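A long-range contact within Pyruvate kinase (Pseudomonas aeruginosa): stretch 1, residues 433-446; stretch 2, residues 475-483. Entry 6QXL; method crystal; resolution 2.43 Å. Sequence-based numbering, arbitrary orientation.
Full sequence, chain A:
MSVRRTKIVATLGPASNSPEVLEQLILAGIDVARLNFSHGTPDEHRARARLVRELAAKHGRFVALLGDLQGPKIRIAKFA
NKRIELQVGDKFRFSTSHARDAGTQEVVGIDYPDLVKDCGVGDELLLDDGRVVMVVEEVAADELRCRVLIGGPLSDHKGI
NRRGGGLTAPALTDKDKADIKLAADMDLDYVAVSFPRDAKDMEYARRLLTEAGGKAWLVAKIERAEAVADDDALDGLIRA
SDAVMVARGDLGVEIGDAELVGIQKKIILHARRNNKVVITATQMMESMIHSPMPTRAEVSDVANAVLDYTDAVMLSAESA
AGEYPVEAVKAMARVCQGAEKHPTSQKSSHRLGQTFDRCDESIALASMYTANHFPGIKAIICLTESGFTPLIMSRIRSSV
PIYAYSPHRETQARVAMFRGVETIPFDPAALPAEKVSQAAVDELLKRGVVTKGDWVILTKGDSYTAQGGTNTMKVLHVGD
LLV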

ATOM      1  N   ALA A 433     -42.840  -3.056  19.729  1.00 61.59           N
ATOM      2  CA  ALA A 433     -41.807  -3.314  18.731  1.00 62.89           C
ATOM      3  C   ALA A 433     -41.671  -2.271  17.618  1.00 64.56           C
ATOM      4  O   ALA A 433     -40.585  -1.848  17.273  1.00 69.83           O
ATOM      5  N   GLU A 434     -42.776  -1.846  17.062  1.00 70.34           N
ATOM      6  CA  GLU A 434     -42.773  -0.896  15.934  1.00 74.76           C
ATOM      7  C   GLU A 434     -42.326   0.504  16.312  1.00 62.42           C
ATOM      8  O   GLU A 434     -42.041   1.300  15.426  1.00 57.75           O
ATOM      9  N   LYS A 435     -42.280   0.822  17.602  1.00 63.50           N
ATOM     10  CA  LYS A 435     -41.872   2.157  18.068  1.00 66.40           C
ATOM     11  C   LYS A 435     -40.413   2.260  18.544  1.00 66.49           C
ATOM     12  O   LYS A 435     -39.943   3.359  18.819  1.00 57.04           O
ATOM     13  N   VAL A 436     -39.704   1.132  18.629  1.00 62.22           N
ATOM     14  CA  VAL A 436     -38.326   1.090  19.141  1.00 56.21           C
ATOM     15  C   VAL A 436     -37.373   2.036  18.395  1.00 56.24           C
ATOM     16  O   VAL A 436     -36.697   2.844  19.013  1.00 54.66           O
ATOM     17  N   SER A 437     -37.325   1.945  17.082  1.00 59.16           N
ATOM     18  CA  SER A 437     -36.388   2.772  16.316  1.00 57.45           C
ATOM     19  C   SER A 437     -36.562   4.251  16.611  1.00 51.57           C
ATOM     20  O   SER A 437     -35.590   4.930  16.927  1.00 51.92           O
ATOM     21  N   GLN A 438     -37.774   4.761  16.540  1.00 54.55           N
ATOM     22  CA  GLN A 438     -37.961   6.205  16.764  1.00 54.55           C
ATOM     23  C   GLN A 438     -37.735   6.564  18.241  1.00 51.86           C
ATOM     24  O   GLN A 438     -37.354   7.684  18.545  1.00 42.26           O
ATOM     25  N   ALA A 439     -37.954   5.604  19.137  1.00 49.52           N
ATOM     26  CA  ALA A 439     -37.691   5.818  20.546  1.00 53.31           C
ATOM     27  C   ALA A 439     -36.188   6.020  20.782  1.00 55.92           C
ATOM     28  O   ALA A 439     -35.774   6.958  21.469  1.00 51.39           O
ATOM     29  N   ALA A 440     -35.384   5.139  20.191  1.00 59.13           N
ATOM     30  CA  ALA A 440     -33.925   5.269  20.235  1.00 53.45           C
ATOM     31  C   ALA A 440     -33.452   6.582  19.607  1.00 49.07           C
ATOM     32  O   ALA A 440     -32.658   7.306  20.182  1.00 55.21           O
ATOM     33  N   VAL A 441     -33.981   6.928  18.459  1.00 45.56           N
ATOM     34  CA  VAL A 441     -33.601   8.186  17.837  1.00 45.17           C
ATOM     35  C   VAL A 441     -33.998   9.379  18.703  1.00 46.98           C
ATOM     36  O   VAL A 441     -33.326  10.407  18.699  1.00 44.65           O
ATOM     37  N   ASP A 442     -35.091   9.250  19.446  1.00 56.39           N
ATOM     38  CA  ASP A 442     -35.532  10.336  20.338  1.00 61.75           C
ATOM     39  C   ASP A 442     -34.487  10.653  21.403  1.00 55.74           C
ATOM     40  O   ASP A 442     -34.179  11.825  21.650  1.00 50.54           O
ATOM     41  N   GLU A 443     -33.917   9.601  21.989  1.00 49.87           N
ATOM     42  CA  GLU A 443     -32.864   9.754  22.989  1.00 49.71           C
ATOM     43  C   GLU A 443     -31.687  10.606  22.489  1.00 51.62           C
ATOM     44  O   GLU A 443     -31.119  11.382  23.250  1.00 62.37           O
ATOM     45  N   LEU A 444     -31.329  10.487  21.220  1.00 49.90           N
ATOM     46  CA  LEU A 444     -30.269  11.328  20.674  1.00 52.51           C
ATOM     47  C   LEU A 444     -30.747  12.726  20.336  1.00 49.41           C
ATOM     48  O   LEU A 444     -29.991  13.686  20.451  1.00 58.28           O
ATOM     49  N   LEU A 445     -31.987  12.854  19.898  1.00 52.29           N
ATOM     50  CA  LEU A 445     -32.567  14.185  19.659  1.00 56.80           C
ATOM     51  C   LEU A 445     -32.671  14.994  20.954  1.00 59.66           C
ATOM     52  O   LEU A 445     -32.336  16.188  20.946  1.00 49.34           O
ATOM     53  N   LYS A 446     -33.095  14.345  22.049  1.00 66.91           N
ATOM     54  CA  LYS A 446     -33.109  14.990  23.377  1.00 70.94           C
ATOM     55  C   LYS A 446     -31.752  15.617  23.696  1.00 70.40           C
ATOM     56  O   LYS A 446     -31.679  16.756  24.131  1.00 74.98           O
ATOM     57  N   VAL A 475     -29.853   1.687   8.316  1.00 33.03           N
ATOM     58  CA  VAL A 475     -29.414   3.061   8.135  1.00 34.00           C
ATOM     59  C   VAL A 475     -30.682   3.915   8.023  1.00 39.85           C
ATOM     60  O   VAL A 475     -31.463   3.753   7.090  1.00 45.91           O
ATOM     61  N   LEU A 476     -30.869   4.812   8.982  1.00 41.29           N
ATOM     62  CA  LEU A 476     -32.120   5.538   9.161  1.00 41.52           C
ATOM     63  C   LEU A 476     -31.907   7.026   9.030  1.00 42.67           C
ATOM     64  O   LEU A 476     -30.886   7.546   9.441  1.00 49.68           O
ATOM     65  N   HIS A 477     -32.883   7.702   8.443  1.00 46.36           N
ATOM     66  CA  HIS A 477     -32.831   9.140   8.201  1.00 49.91           C
ATOM     67  C   HIS A 477     -33.663   9.820   9.293  1.00 53.10           C
ATOM     68  O   HIS A 477     -34.853   9.554   9.424  1.00 54.14           O
ATOM     69  N   VAL A 478     -33.025  10.667  10.086  1.00 54.47           N
ATOM     70  CA  VAL A 478     -33.691  11.324  11.197  1.00 55.35           C
ATOM     71  C   VAL A 478     -34.653  12.371  10.630  1.00 54.82           C
ATOM     72  O   VAL A 478     -34.233  13.321   9.966  1.00 49.10           O
ATOM     73  N   GLY A 479     -35.939  12.158  10.889  1.00 53.91           N
ATOM     74  CA  GLY A 479     -37.016  12.908  10.243  1.00 57.39           C
ATOM     75  C   GLY A 479     -38.036  12.010   9.566  1.00 60.22           C
ATOM     76  O   GLY A 479     -39.198  12.353   9.508  1.00 65.67           O
ATOM     77  N   ASP A 480     -37.610  10.869   9.045  1.00 60.92           N
ATOM     78  CA  ASP A 480     -38.529   9.955   8.380  1.00 57.83           C
ATOM     79  C   ASP A 480     -39.378   9.190   9.388  1.00 56.62           C
ATOM     80  O   ASP A 480     -39.120   9.215  10.585  1.00 52.89           O
ATOM     81  N   LEU A 481     -40.397   8.517   8.871  1.00 52.52           N
ATOM     82  CA  LEU A 481     -41.208   7.619   9.667  1.00 60.17           C
ATOM     83  C   LEU A 481     -40.451   6.306   9.816  1.00 56.94           C
ATOM     84  O   LEU A 481     -40.258   5.586   8.839  1.00 55.40           O
ATOM     85  N   LEU A 482     -40.026   5.992  11.020  1.00 56.37           N
ATOM     86  CA  LEU A 482     -39.179   4.809  11.238  1.00 54.77           C
ATOM     87  C   LEU A 482     -40.044   3.675  11.728  1.00 55.19           C
ATOM     88  O   LEU A 482     -40.777   3.815  12.679  1.00 66.90           O
ATOM     89  N   VAL A 483     -39.967   2.530  11.080  1.00 58.71           N
ATOM     90  CA  VAL A 483     -40.631   1.317  11.559  1.00 58.35           C
ATOM     91  C   VAL A 483     -39.689   0.772  12.615  1.00 57.02           C
ATOM     92  O   VAL A 483     -39.499  -0.444  12.816  1.00 62.92           O
TER

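A chain terminus can be held against a helix by apolar packing along one face, with a single water supplying the polar link, and the C-terminal segment of this pyruvate kinase illustrates the principle. No direct hydrogen bond joins the two stretches, which together bury 424 Å². Leu482 covers the most surface. Its CA-to-CB bond points toward the helix, and an m, t rotamer (chi1 -40°) sets its CD1 methyl among Ser437, Gln438 and Val441. CD1 of Leu482 lies 3.7 Å from CG2 of Val441 and 3.5 Å from OE1 of Gln438, while its CB rests 4.0 Å from CB of Ser437.

Val478 is the second anchor. Its CA-to-CB bond runs sideways, yet the t rotamer brings both methyls into use: CG2 meets CG1 of Val441 at 3.9 Å, and CG1 reaches CD2 of Leu445 at 4.1 Å. Val441, also t and directed toward the other stretch, thus spans the two anchors, one methyl for each. The spacing of Ser437, Val441 and Leu445 by four residues places all three on the same side of the helix. Ser437 (m) adds a contact from its CB to CD1 of Leu476, at 4.2 Å.

The polar link across the contact runs through a water. A water donates to the O of Glu434 and to the O of Leu482, each at 2.8 Å, and accepts from the N of Gln438 at 3.0 Å. It thereby links two carbonyls that, as acceptors, could not pair with each other. The Gln438 side chain (t, p) donates from NE2 to OD1 of Asp442 at 3.1 Å, one turn along the helix, leaving its OE1 beside Leu482. Thus aliphatic groups provide the packing, and one water completes the polar connection.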

ATOM      1  CB  ALA A 433     -41.967  -4.707  18.142  1.00 61.05           C
ATOM      2  CB  GLU A 434     -44.149  -0.851  15.232  1.00 82.63           C
ATOM      3  CG  GLU A 434     -45.280  -0.187  16.033  1.00 81.18           C
ATOM      4  CD  GLU A 434     -45.985  -1.160  17.007  1.00 86.73           C
ATOM      5  OE1 GLU A 434     -45.592  -2.380  17.126  1.00 73.57           O
ATOM      6  OE2 GLU A 434     -46.947  -0.725  17.686  1.00 86.89           O
ATOM      7  CB  LYS A 435     -42.827   2.638  19.171  1.00 74.31           C
ATOM      8  CG  LYS A 435     -44.232   2.962  18.672  1.00 78.90           C
ATOM      9  CD  LYS A 435     -45.113   3.574  19.733  1.00 89.72           C
ATOM     10  CE  LYS A 435     -44.898   5.074  19.835  1.00 91.67           C
ATOM     11  NZ  LYS A 435     -45.752   5.644  20.922  1.00 91.80           N
ATOM     12  CB  VAL A 436     -37.780  -0.343  19.123  1.00 51.29           C
ATOM     13  CG1 VAL A 436     -36.282  -0.374  19.402  1.00 50.22           C
ATOM     14  CG2 VAL A 436     -38.522  -1.215  20.122  1.00 54.98           C
ATOM     15  CB  SER A 437     -36.493   2.499  14.816  1.00 61.83           C
ATOM     16  OG  SER A 437     -36.128   1.155  14.542  1.00 64.03           O
ATOM     17  CB  GLN A 438     -39.348   6.664  16.316  1.00 51.28           C
ATOM     18  CG  GLN A 438     -39.625   8.161  16.484  1.00 47.28           C
ATOM     19  CD  GLN A 438     -38.755   9.056  15.614  1.00 48.72           C
ATOM     20  OE1 GLN A 438     -38.745   8.910  14.394  1.00 52.46           O
ATOM     21  NE2 GLN A 438     -38.049  10.012  16.228  1.00 48.49           N
ATOM     22  CB  ALA A 439     -38.220   4.647  21.370  1.00 55.07           C
ATOM     23  CB  ALA A 440     -33.268   4.091  19.555  1.00 51.64           C
ATOM     24  CB  VAL A 441     -34.186   8.275  16.418  1.00 44.48           C
ATOM     25  CG1 VAL A 441     -33.962   9.651  15.779  1.00 41.91           C
ATOM     26  CG2 VAL A 441     -33.547   7.193  15.562  1.00 48.08           C
ATOM     27  CB  ASP A 442     -36.894  10.027  20.987  1.00 65.55           C
ATOM     28  CG  ASP A 442     -38.075  10.291  20.052  1.00 65.57           C
ATOM     29  OD1 ASP A 442     -37.966  11.148  19.152  1.00 67.29           O
ATOM     30  OD2 ASP A 442     -39.113   9.605  20.196  1.00 65.28           O
ATOM     31  CB  GLU A 443     -32.368   8.380  23.439  1.00 53.13           C
ATOM     32  CG  GLU A 443     -33.404   7.552  24.196  1.00 52.02           C
ATOM     33  CD  GLU A 443     -33.697   8.081  25.593  1.00 54.83           C
ATOM     34  OE1 GLU A 443     -32.746   8.232  26.334  1.00 59.86           O
ATOM     35  OE2 GLU A 443     -34.863   8.340  25.930  1.00 56.39           O
ATOM     36  CB  LEU A 444     -29.627  10.675  19.441  1.00 58.18           C
ATOM     37  CG  LEU A 444     -28.990   9.298  19.608  1.00 59.36           C
ATOM     38  CD1 LEU A 444     -28.336   8.917  18.294  1.00 60.84           C
ATOM     39  CD2 LEU A 444     -27.962   9.272  20.739  1.00 63.48           C
ATOM     40  CB  LEU A 445     -33.938  14.058  19.016  1.00 57.53           C
ATOM     41  CG  LEU A 445     -33.923  13.722  17.524  1.00 52.76           C
ATOM     42  CD1 LEU A 445     -35.258  13.034  17.181  1.00 49.55           C
ATOM     43  CD2 LEU A 445     -33.645  14.978  16.665  1.00 47.19           C
ATOM     44  CB  LYS A 446     -33.441  13.988  24.494  1.00 74.71           C
ATOM     45  CG  LYS A 446     -34.884  13.602  24.648  1.00 84.82           C
ATOM     46  CD  LYS A 446     -35.029  12.508  25.710  1.00 92.11           C
ATOM     47  CE  LYS A 446     -36.477  12.069  25.776  1.00 97.10           C
ATOM     48  NZ  LYS A 446     -36.893  11.365  27.045  1.00101.20           N
ATOM     49  CB  VAL A 475     -28.526   3.182   6.877  1.00 31.13           C
ATOM     50  CG1 VAL A 475     -28.146   4.627   6.586  1.00 31.94           C
ATOM     51  CG2 VAL A 475     -27.286   2.337   7.043  1.00 30.86           C
ATOM     52  CB  LEU A 476     -32.722   5.228  10.522  1.00 40.92           C
ATOM     53  CG  LEU A 476     -32.823   3.741  10.869  1.00 42.79           C
ATOM     54  CD1 LEU A 476     -33.299   3.564  12.324  1.00 44.06           C
ATOM     55  CD2 LEU A 476     -33.720   3.009   9.896  1.00 42.74           C
ATOM     56  CB  HIS A 477     -33.378   9.473   6.809  1.00 51.98           C
ATOM     57  CG  HIS A 477     -33.026  10.837   6.311  1.00 52.12           C
ATOM     58  ND1 HIS A 477     -33.576  11.375   5.168  1.00 54.82           N
ATOM     59  CD2 HIS A 477     -32.173  11.768   6.784  1.00 54.17           C
ATOM     60  CE1 HIS A 477     -33.072  12.579   4.951  1.00 49.68           C
ATOM     61  NE2 HIS A 477     -32.225  12.848   5.926  1.00 53.55           N
ATOM     62  CB  VAL A 478     -32.661  11.967  12.145  1.00 60.44           C
ATOM     63  CG1 VAL A 478     -33.354  12.826  13.195  1.00 63.75           C
ATOM     64  CG2 VAL A 478     -31.827  10.885  12.815  1.00 61.96           C
ATOM     65  CB  ASP A 480     -37.767   8.957   7.478  1.00 59.94           C
ATOM     66  CG  ASP A 480     -37.132   9.625   6.250  1.00 68.26           C
ATOM     67  OD1 ASP A 480     -37.185  10.889   6.107  1.00 75.12           O
ATOM     68  OD2 ASP A 480     -36.550   8.870   5.436  1.00 67.97           O
ATOM     69  CB  LEU A 481     -42.580   7.412   9.009  1.00 67.78           C
ATOM     70  CG  LEU A 481     -43.571   6.560   9.803  1.00 72.10           C
ATOM     71  CD1 LEU A 481     -43.873   7.208  11.160  1.00 71.56           C
ATOM     72  CD2 LEU A 481     -44.833   6.296   8.976  1.00 74.24           C
ATOM     73  CB  LEU A 482     -38.053   5.119  12.236  1.00 53.88           C
ATOM     74  CG  LEU A 482     -37.382   6.503  12.118  1.00 57.98           C
ATOM     75  CD1 LEU A 482     -36.381   6.641  13.226  1.00 55.09           C
ATOM     76  CD2 LEU A 482     -36.691   6.587  10.748  1.00 56.40           C
ATOM     77  CB  VAL A 483     -40.924   0.335  10.383  1.00 64.54           C
ATOM     78  CG1 VAL A 483     -41.641  -0.929  10.878  1.00 67.45           C
ATOM     79  CG2 VAL A 483     -41.754   1.046   9.297  1.00 60.06           C
TER
HETATM   80  O   HOH W   1     -39.954   3.108  15.222  1.00 69.78           O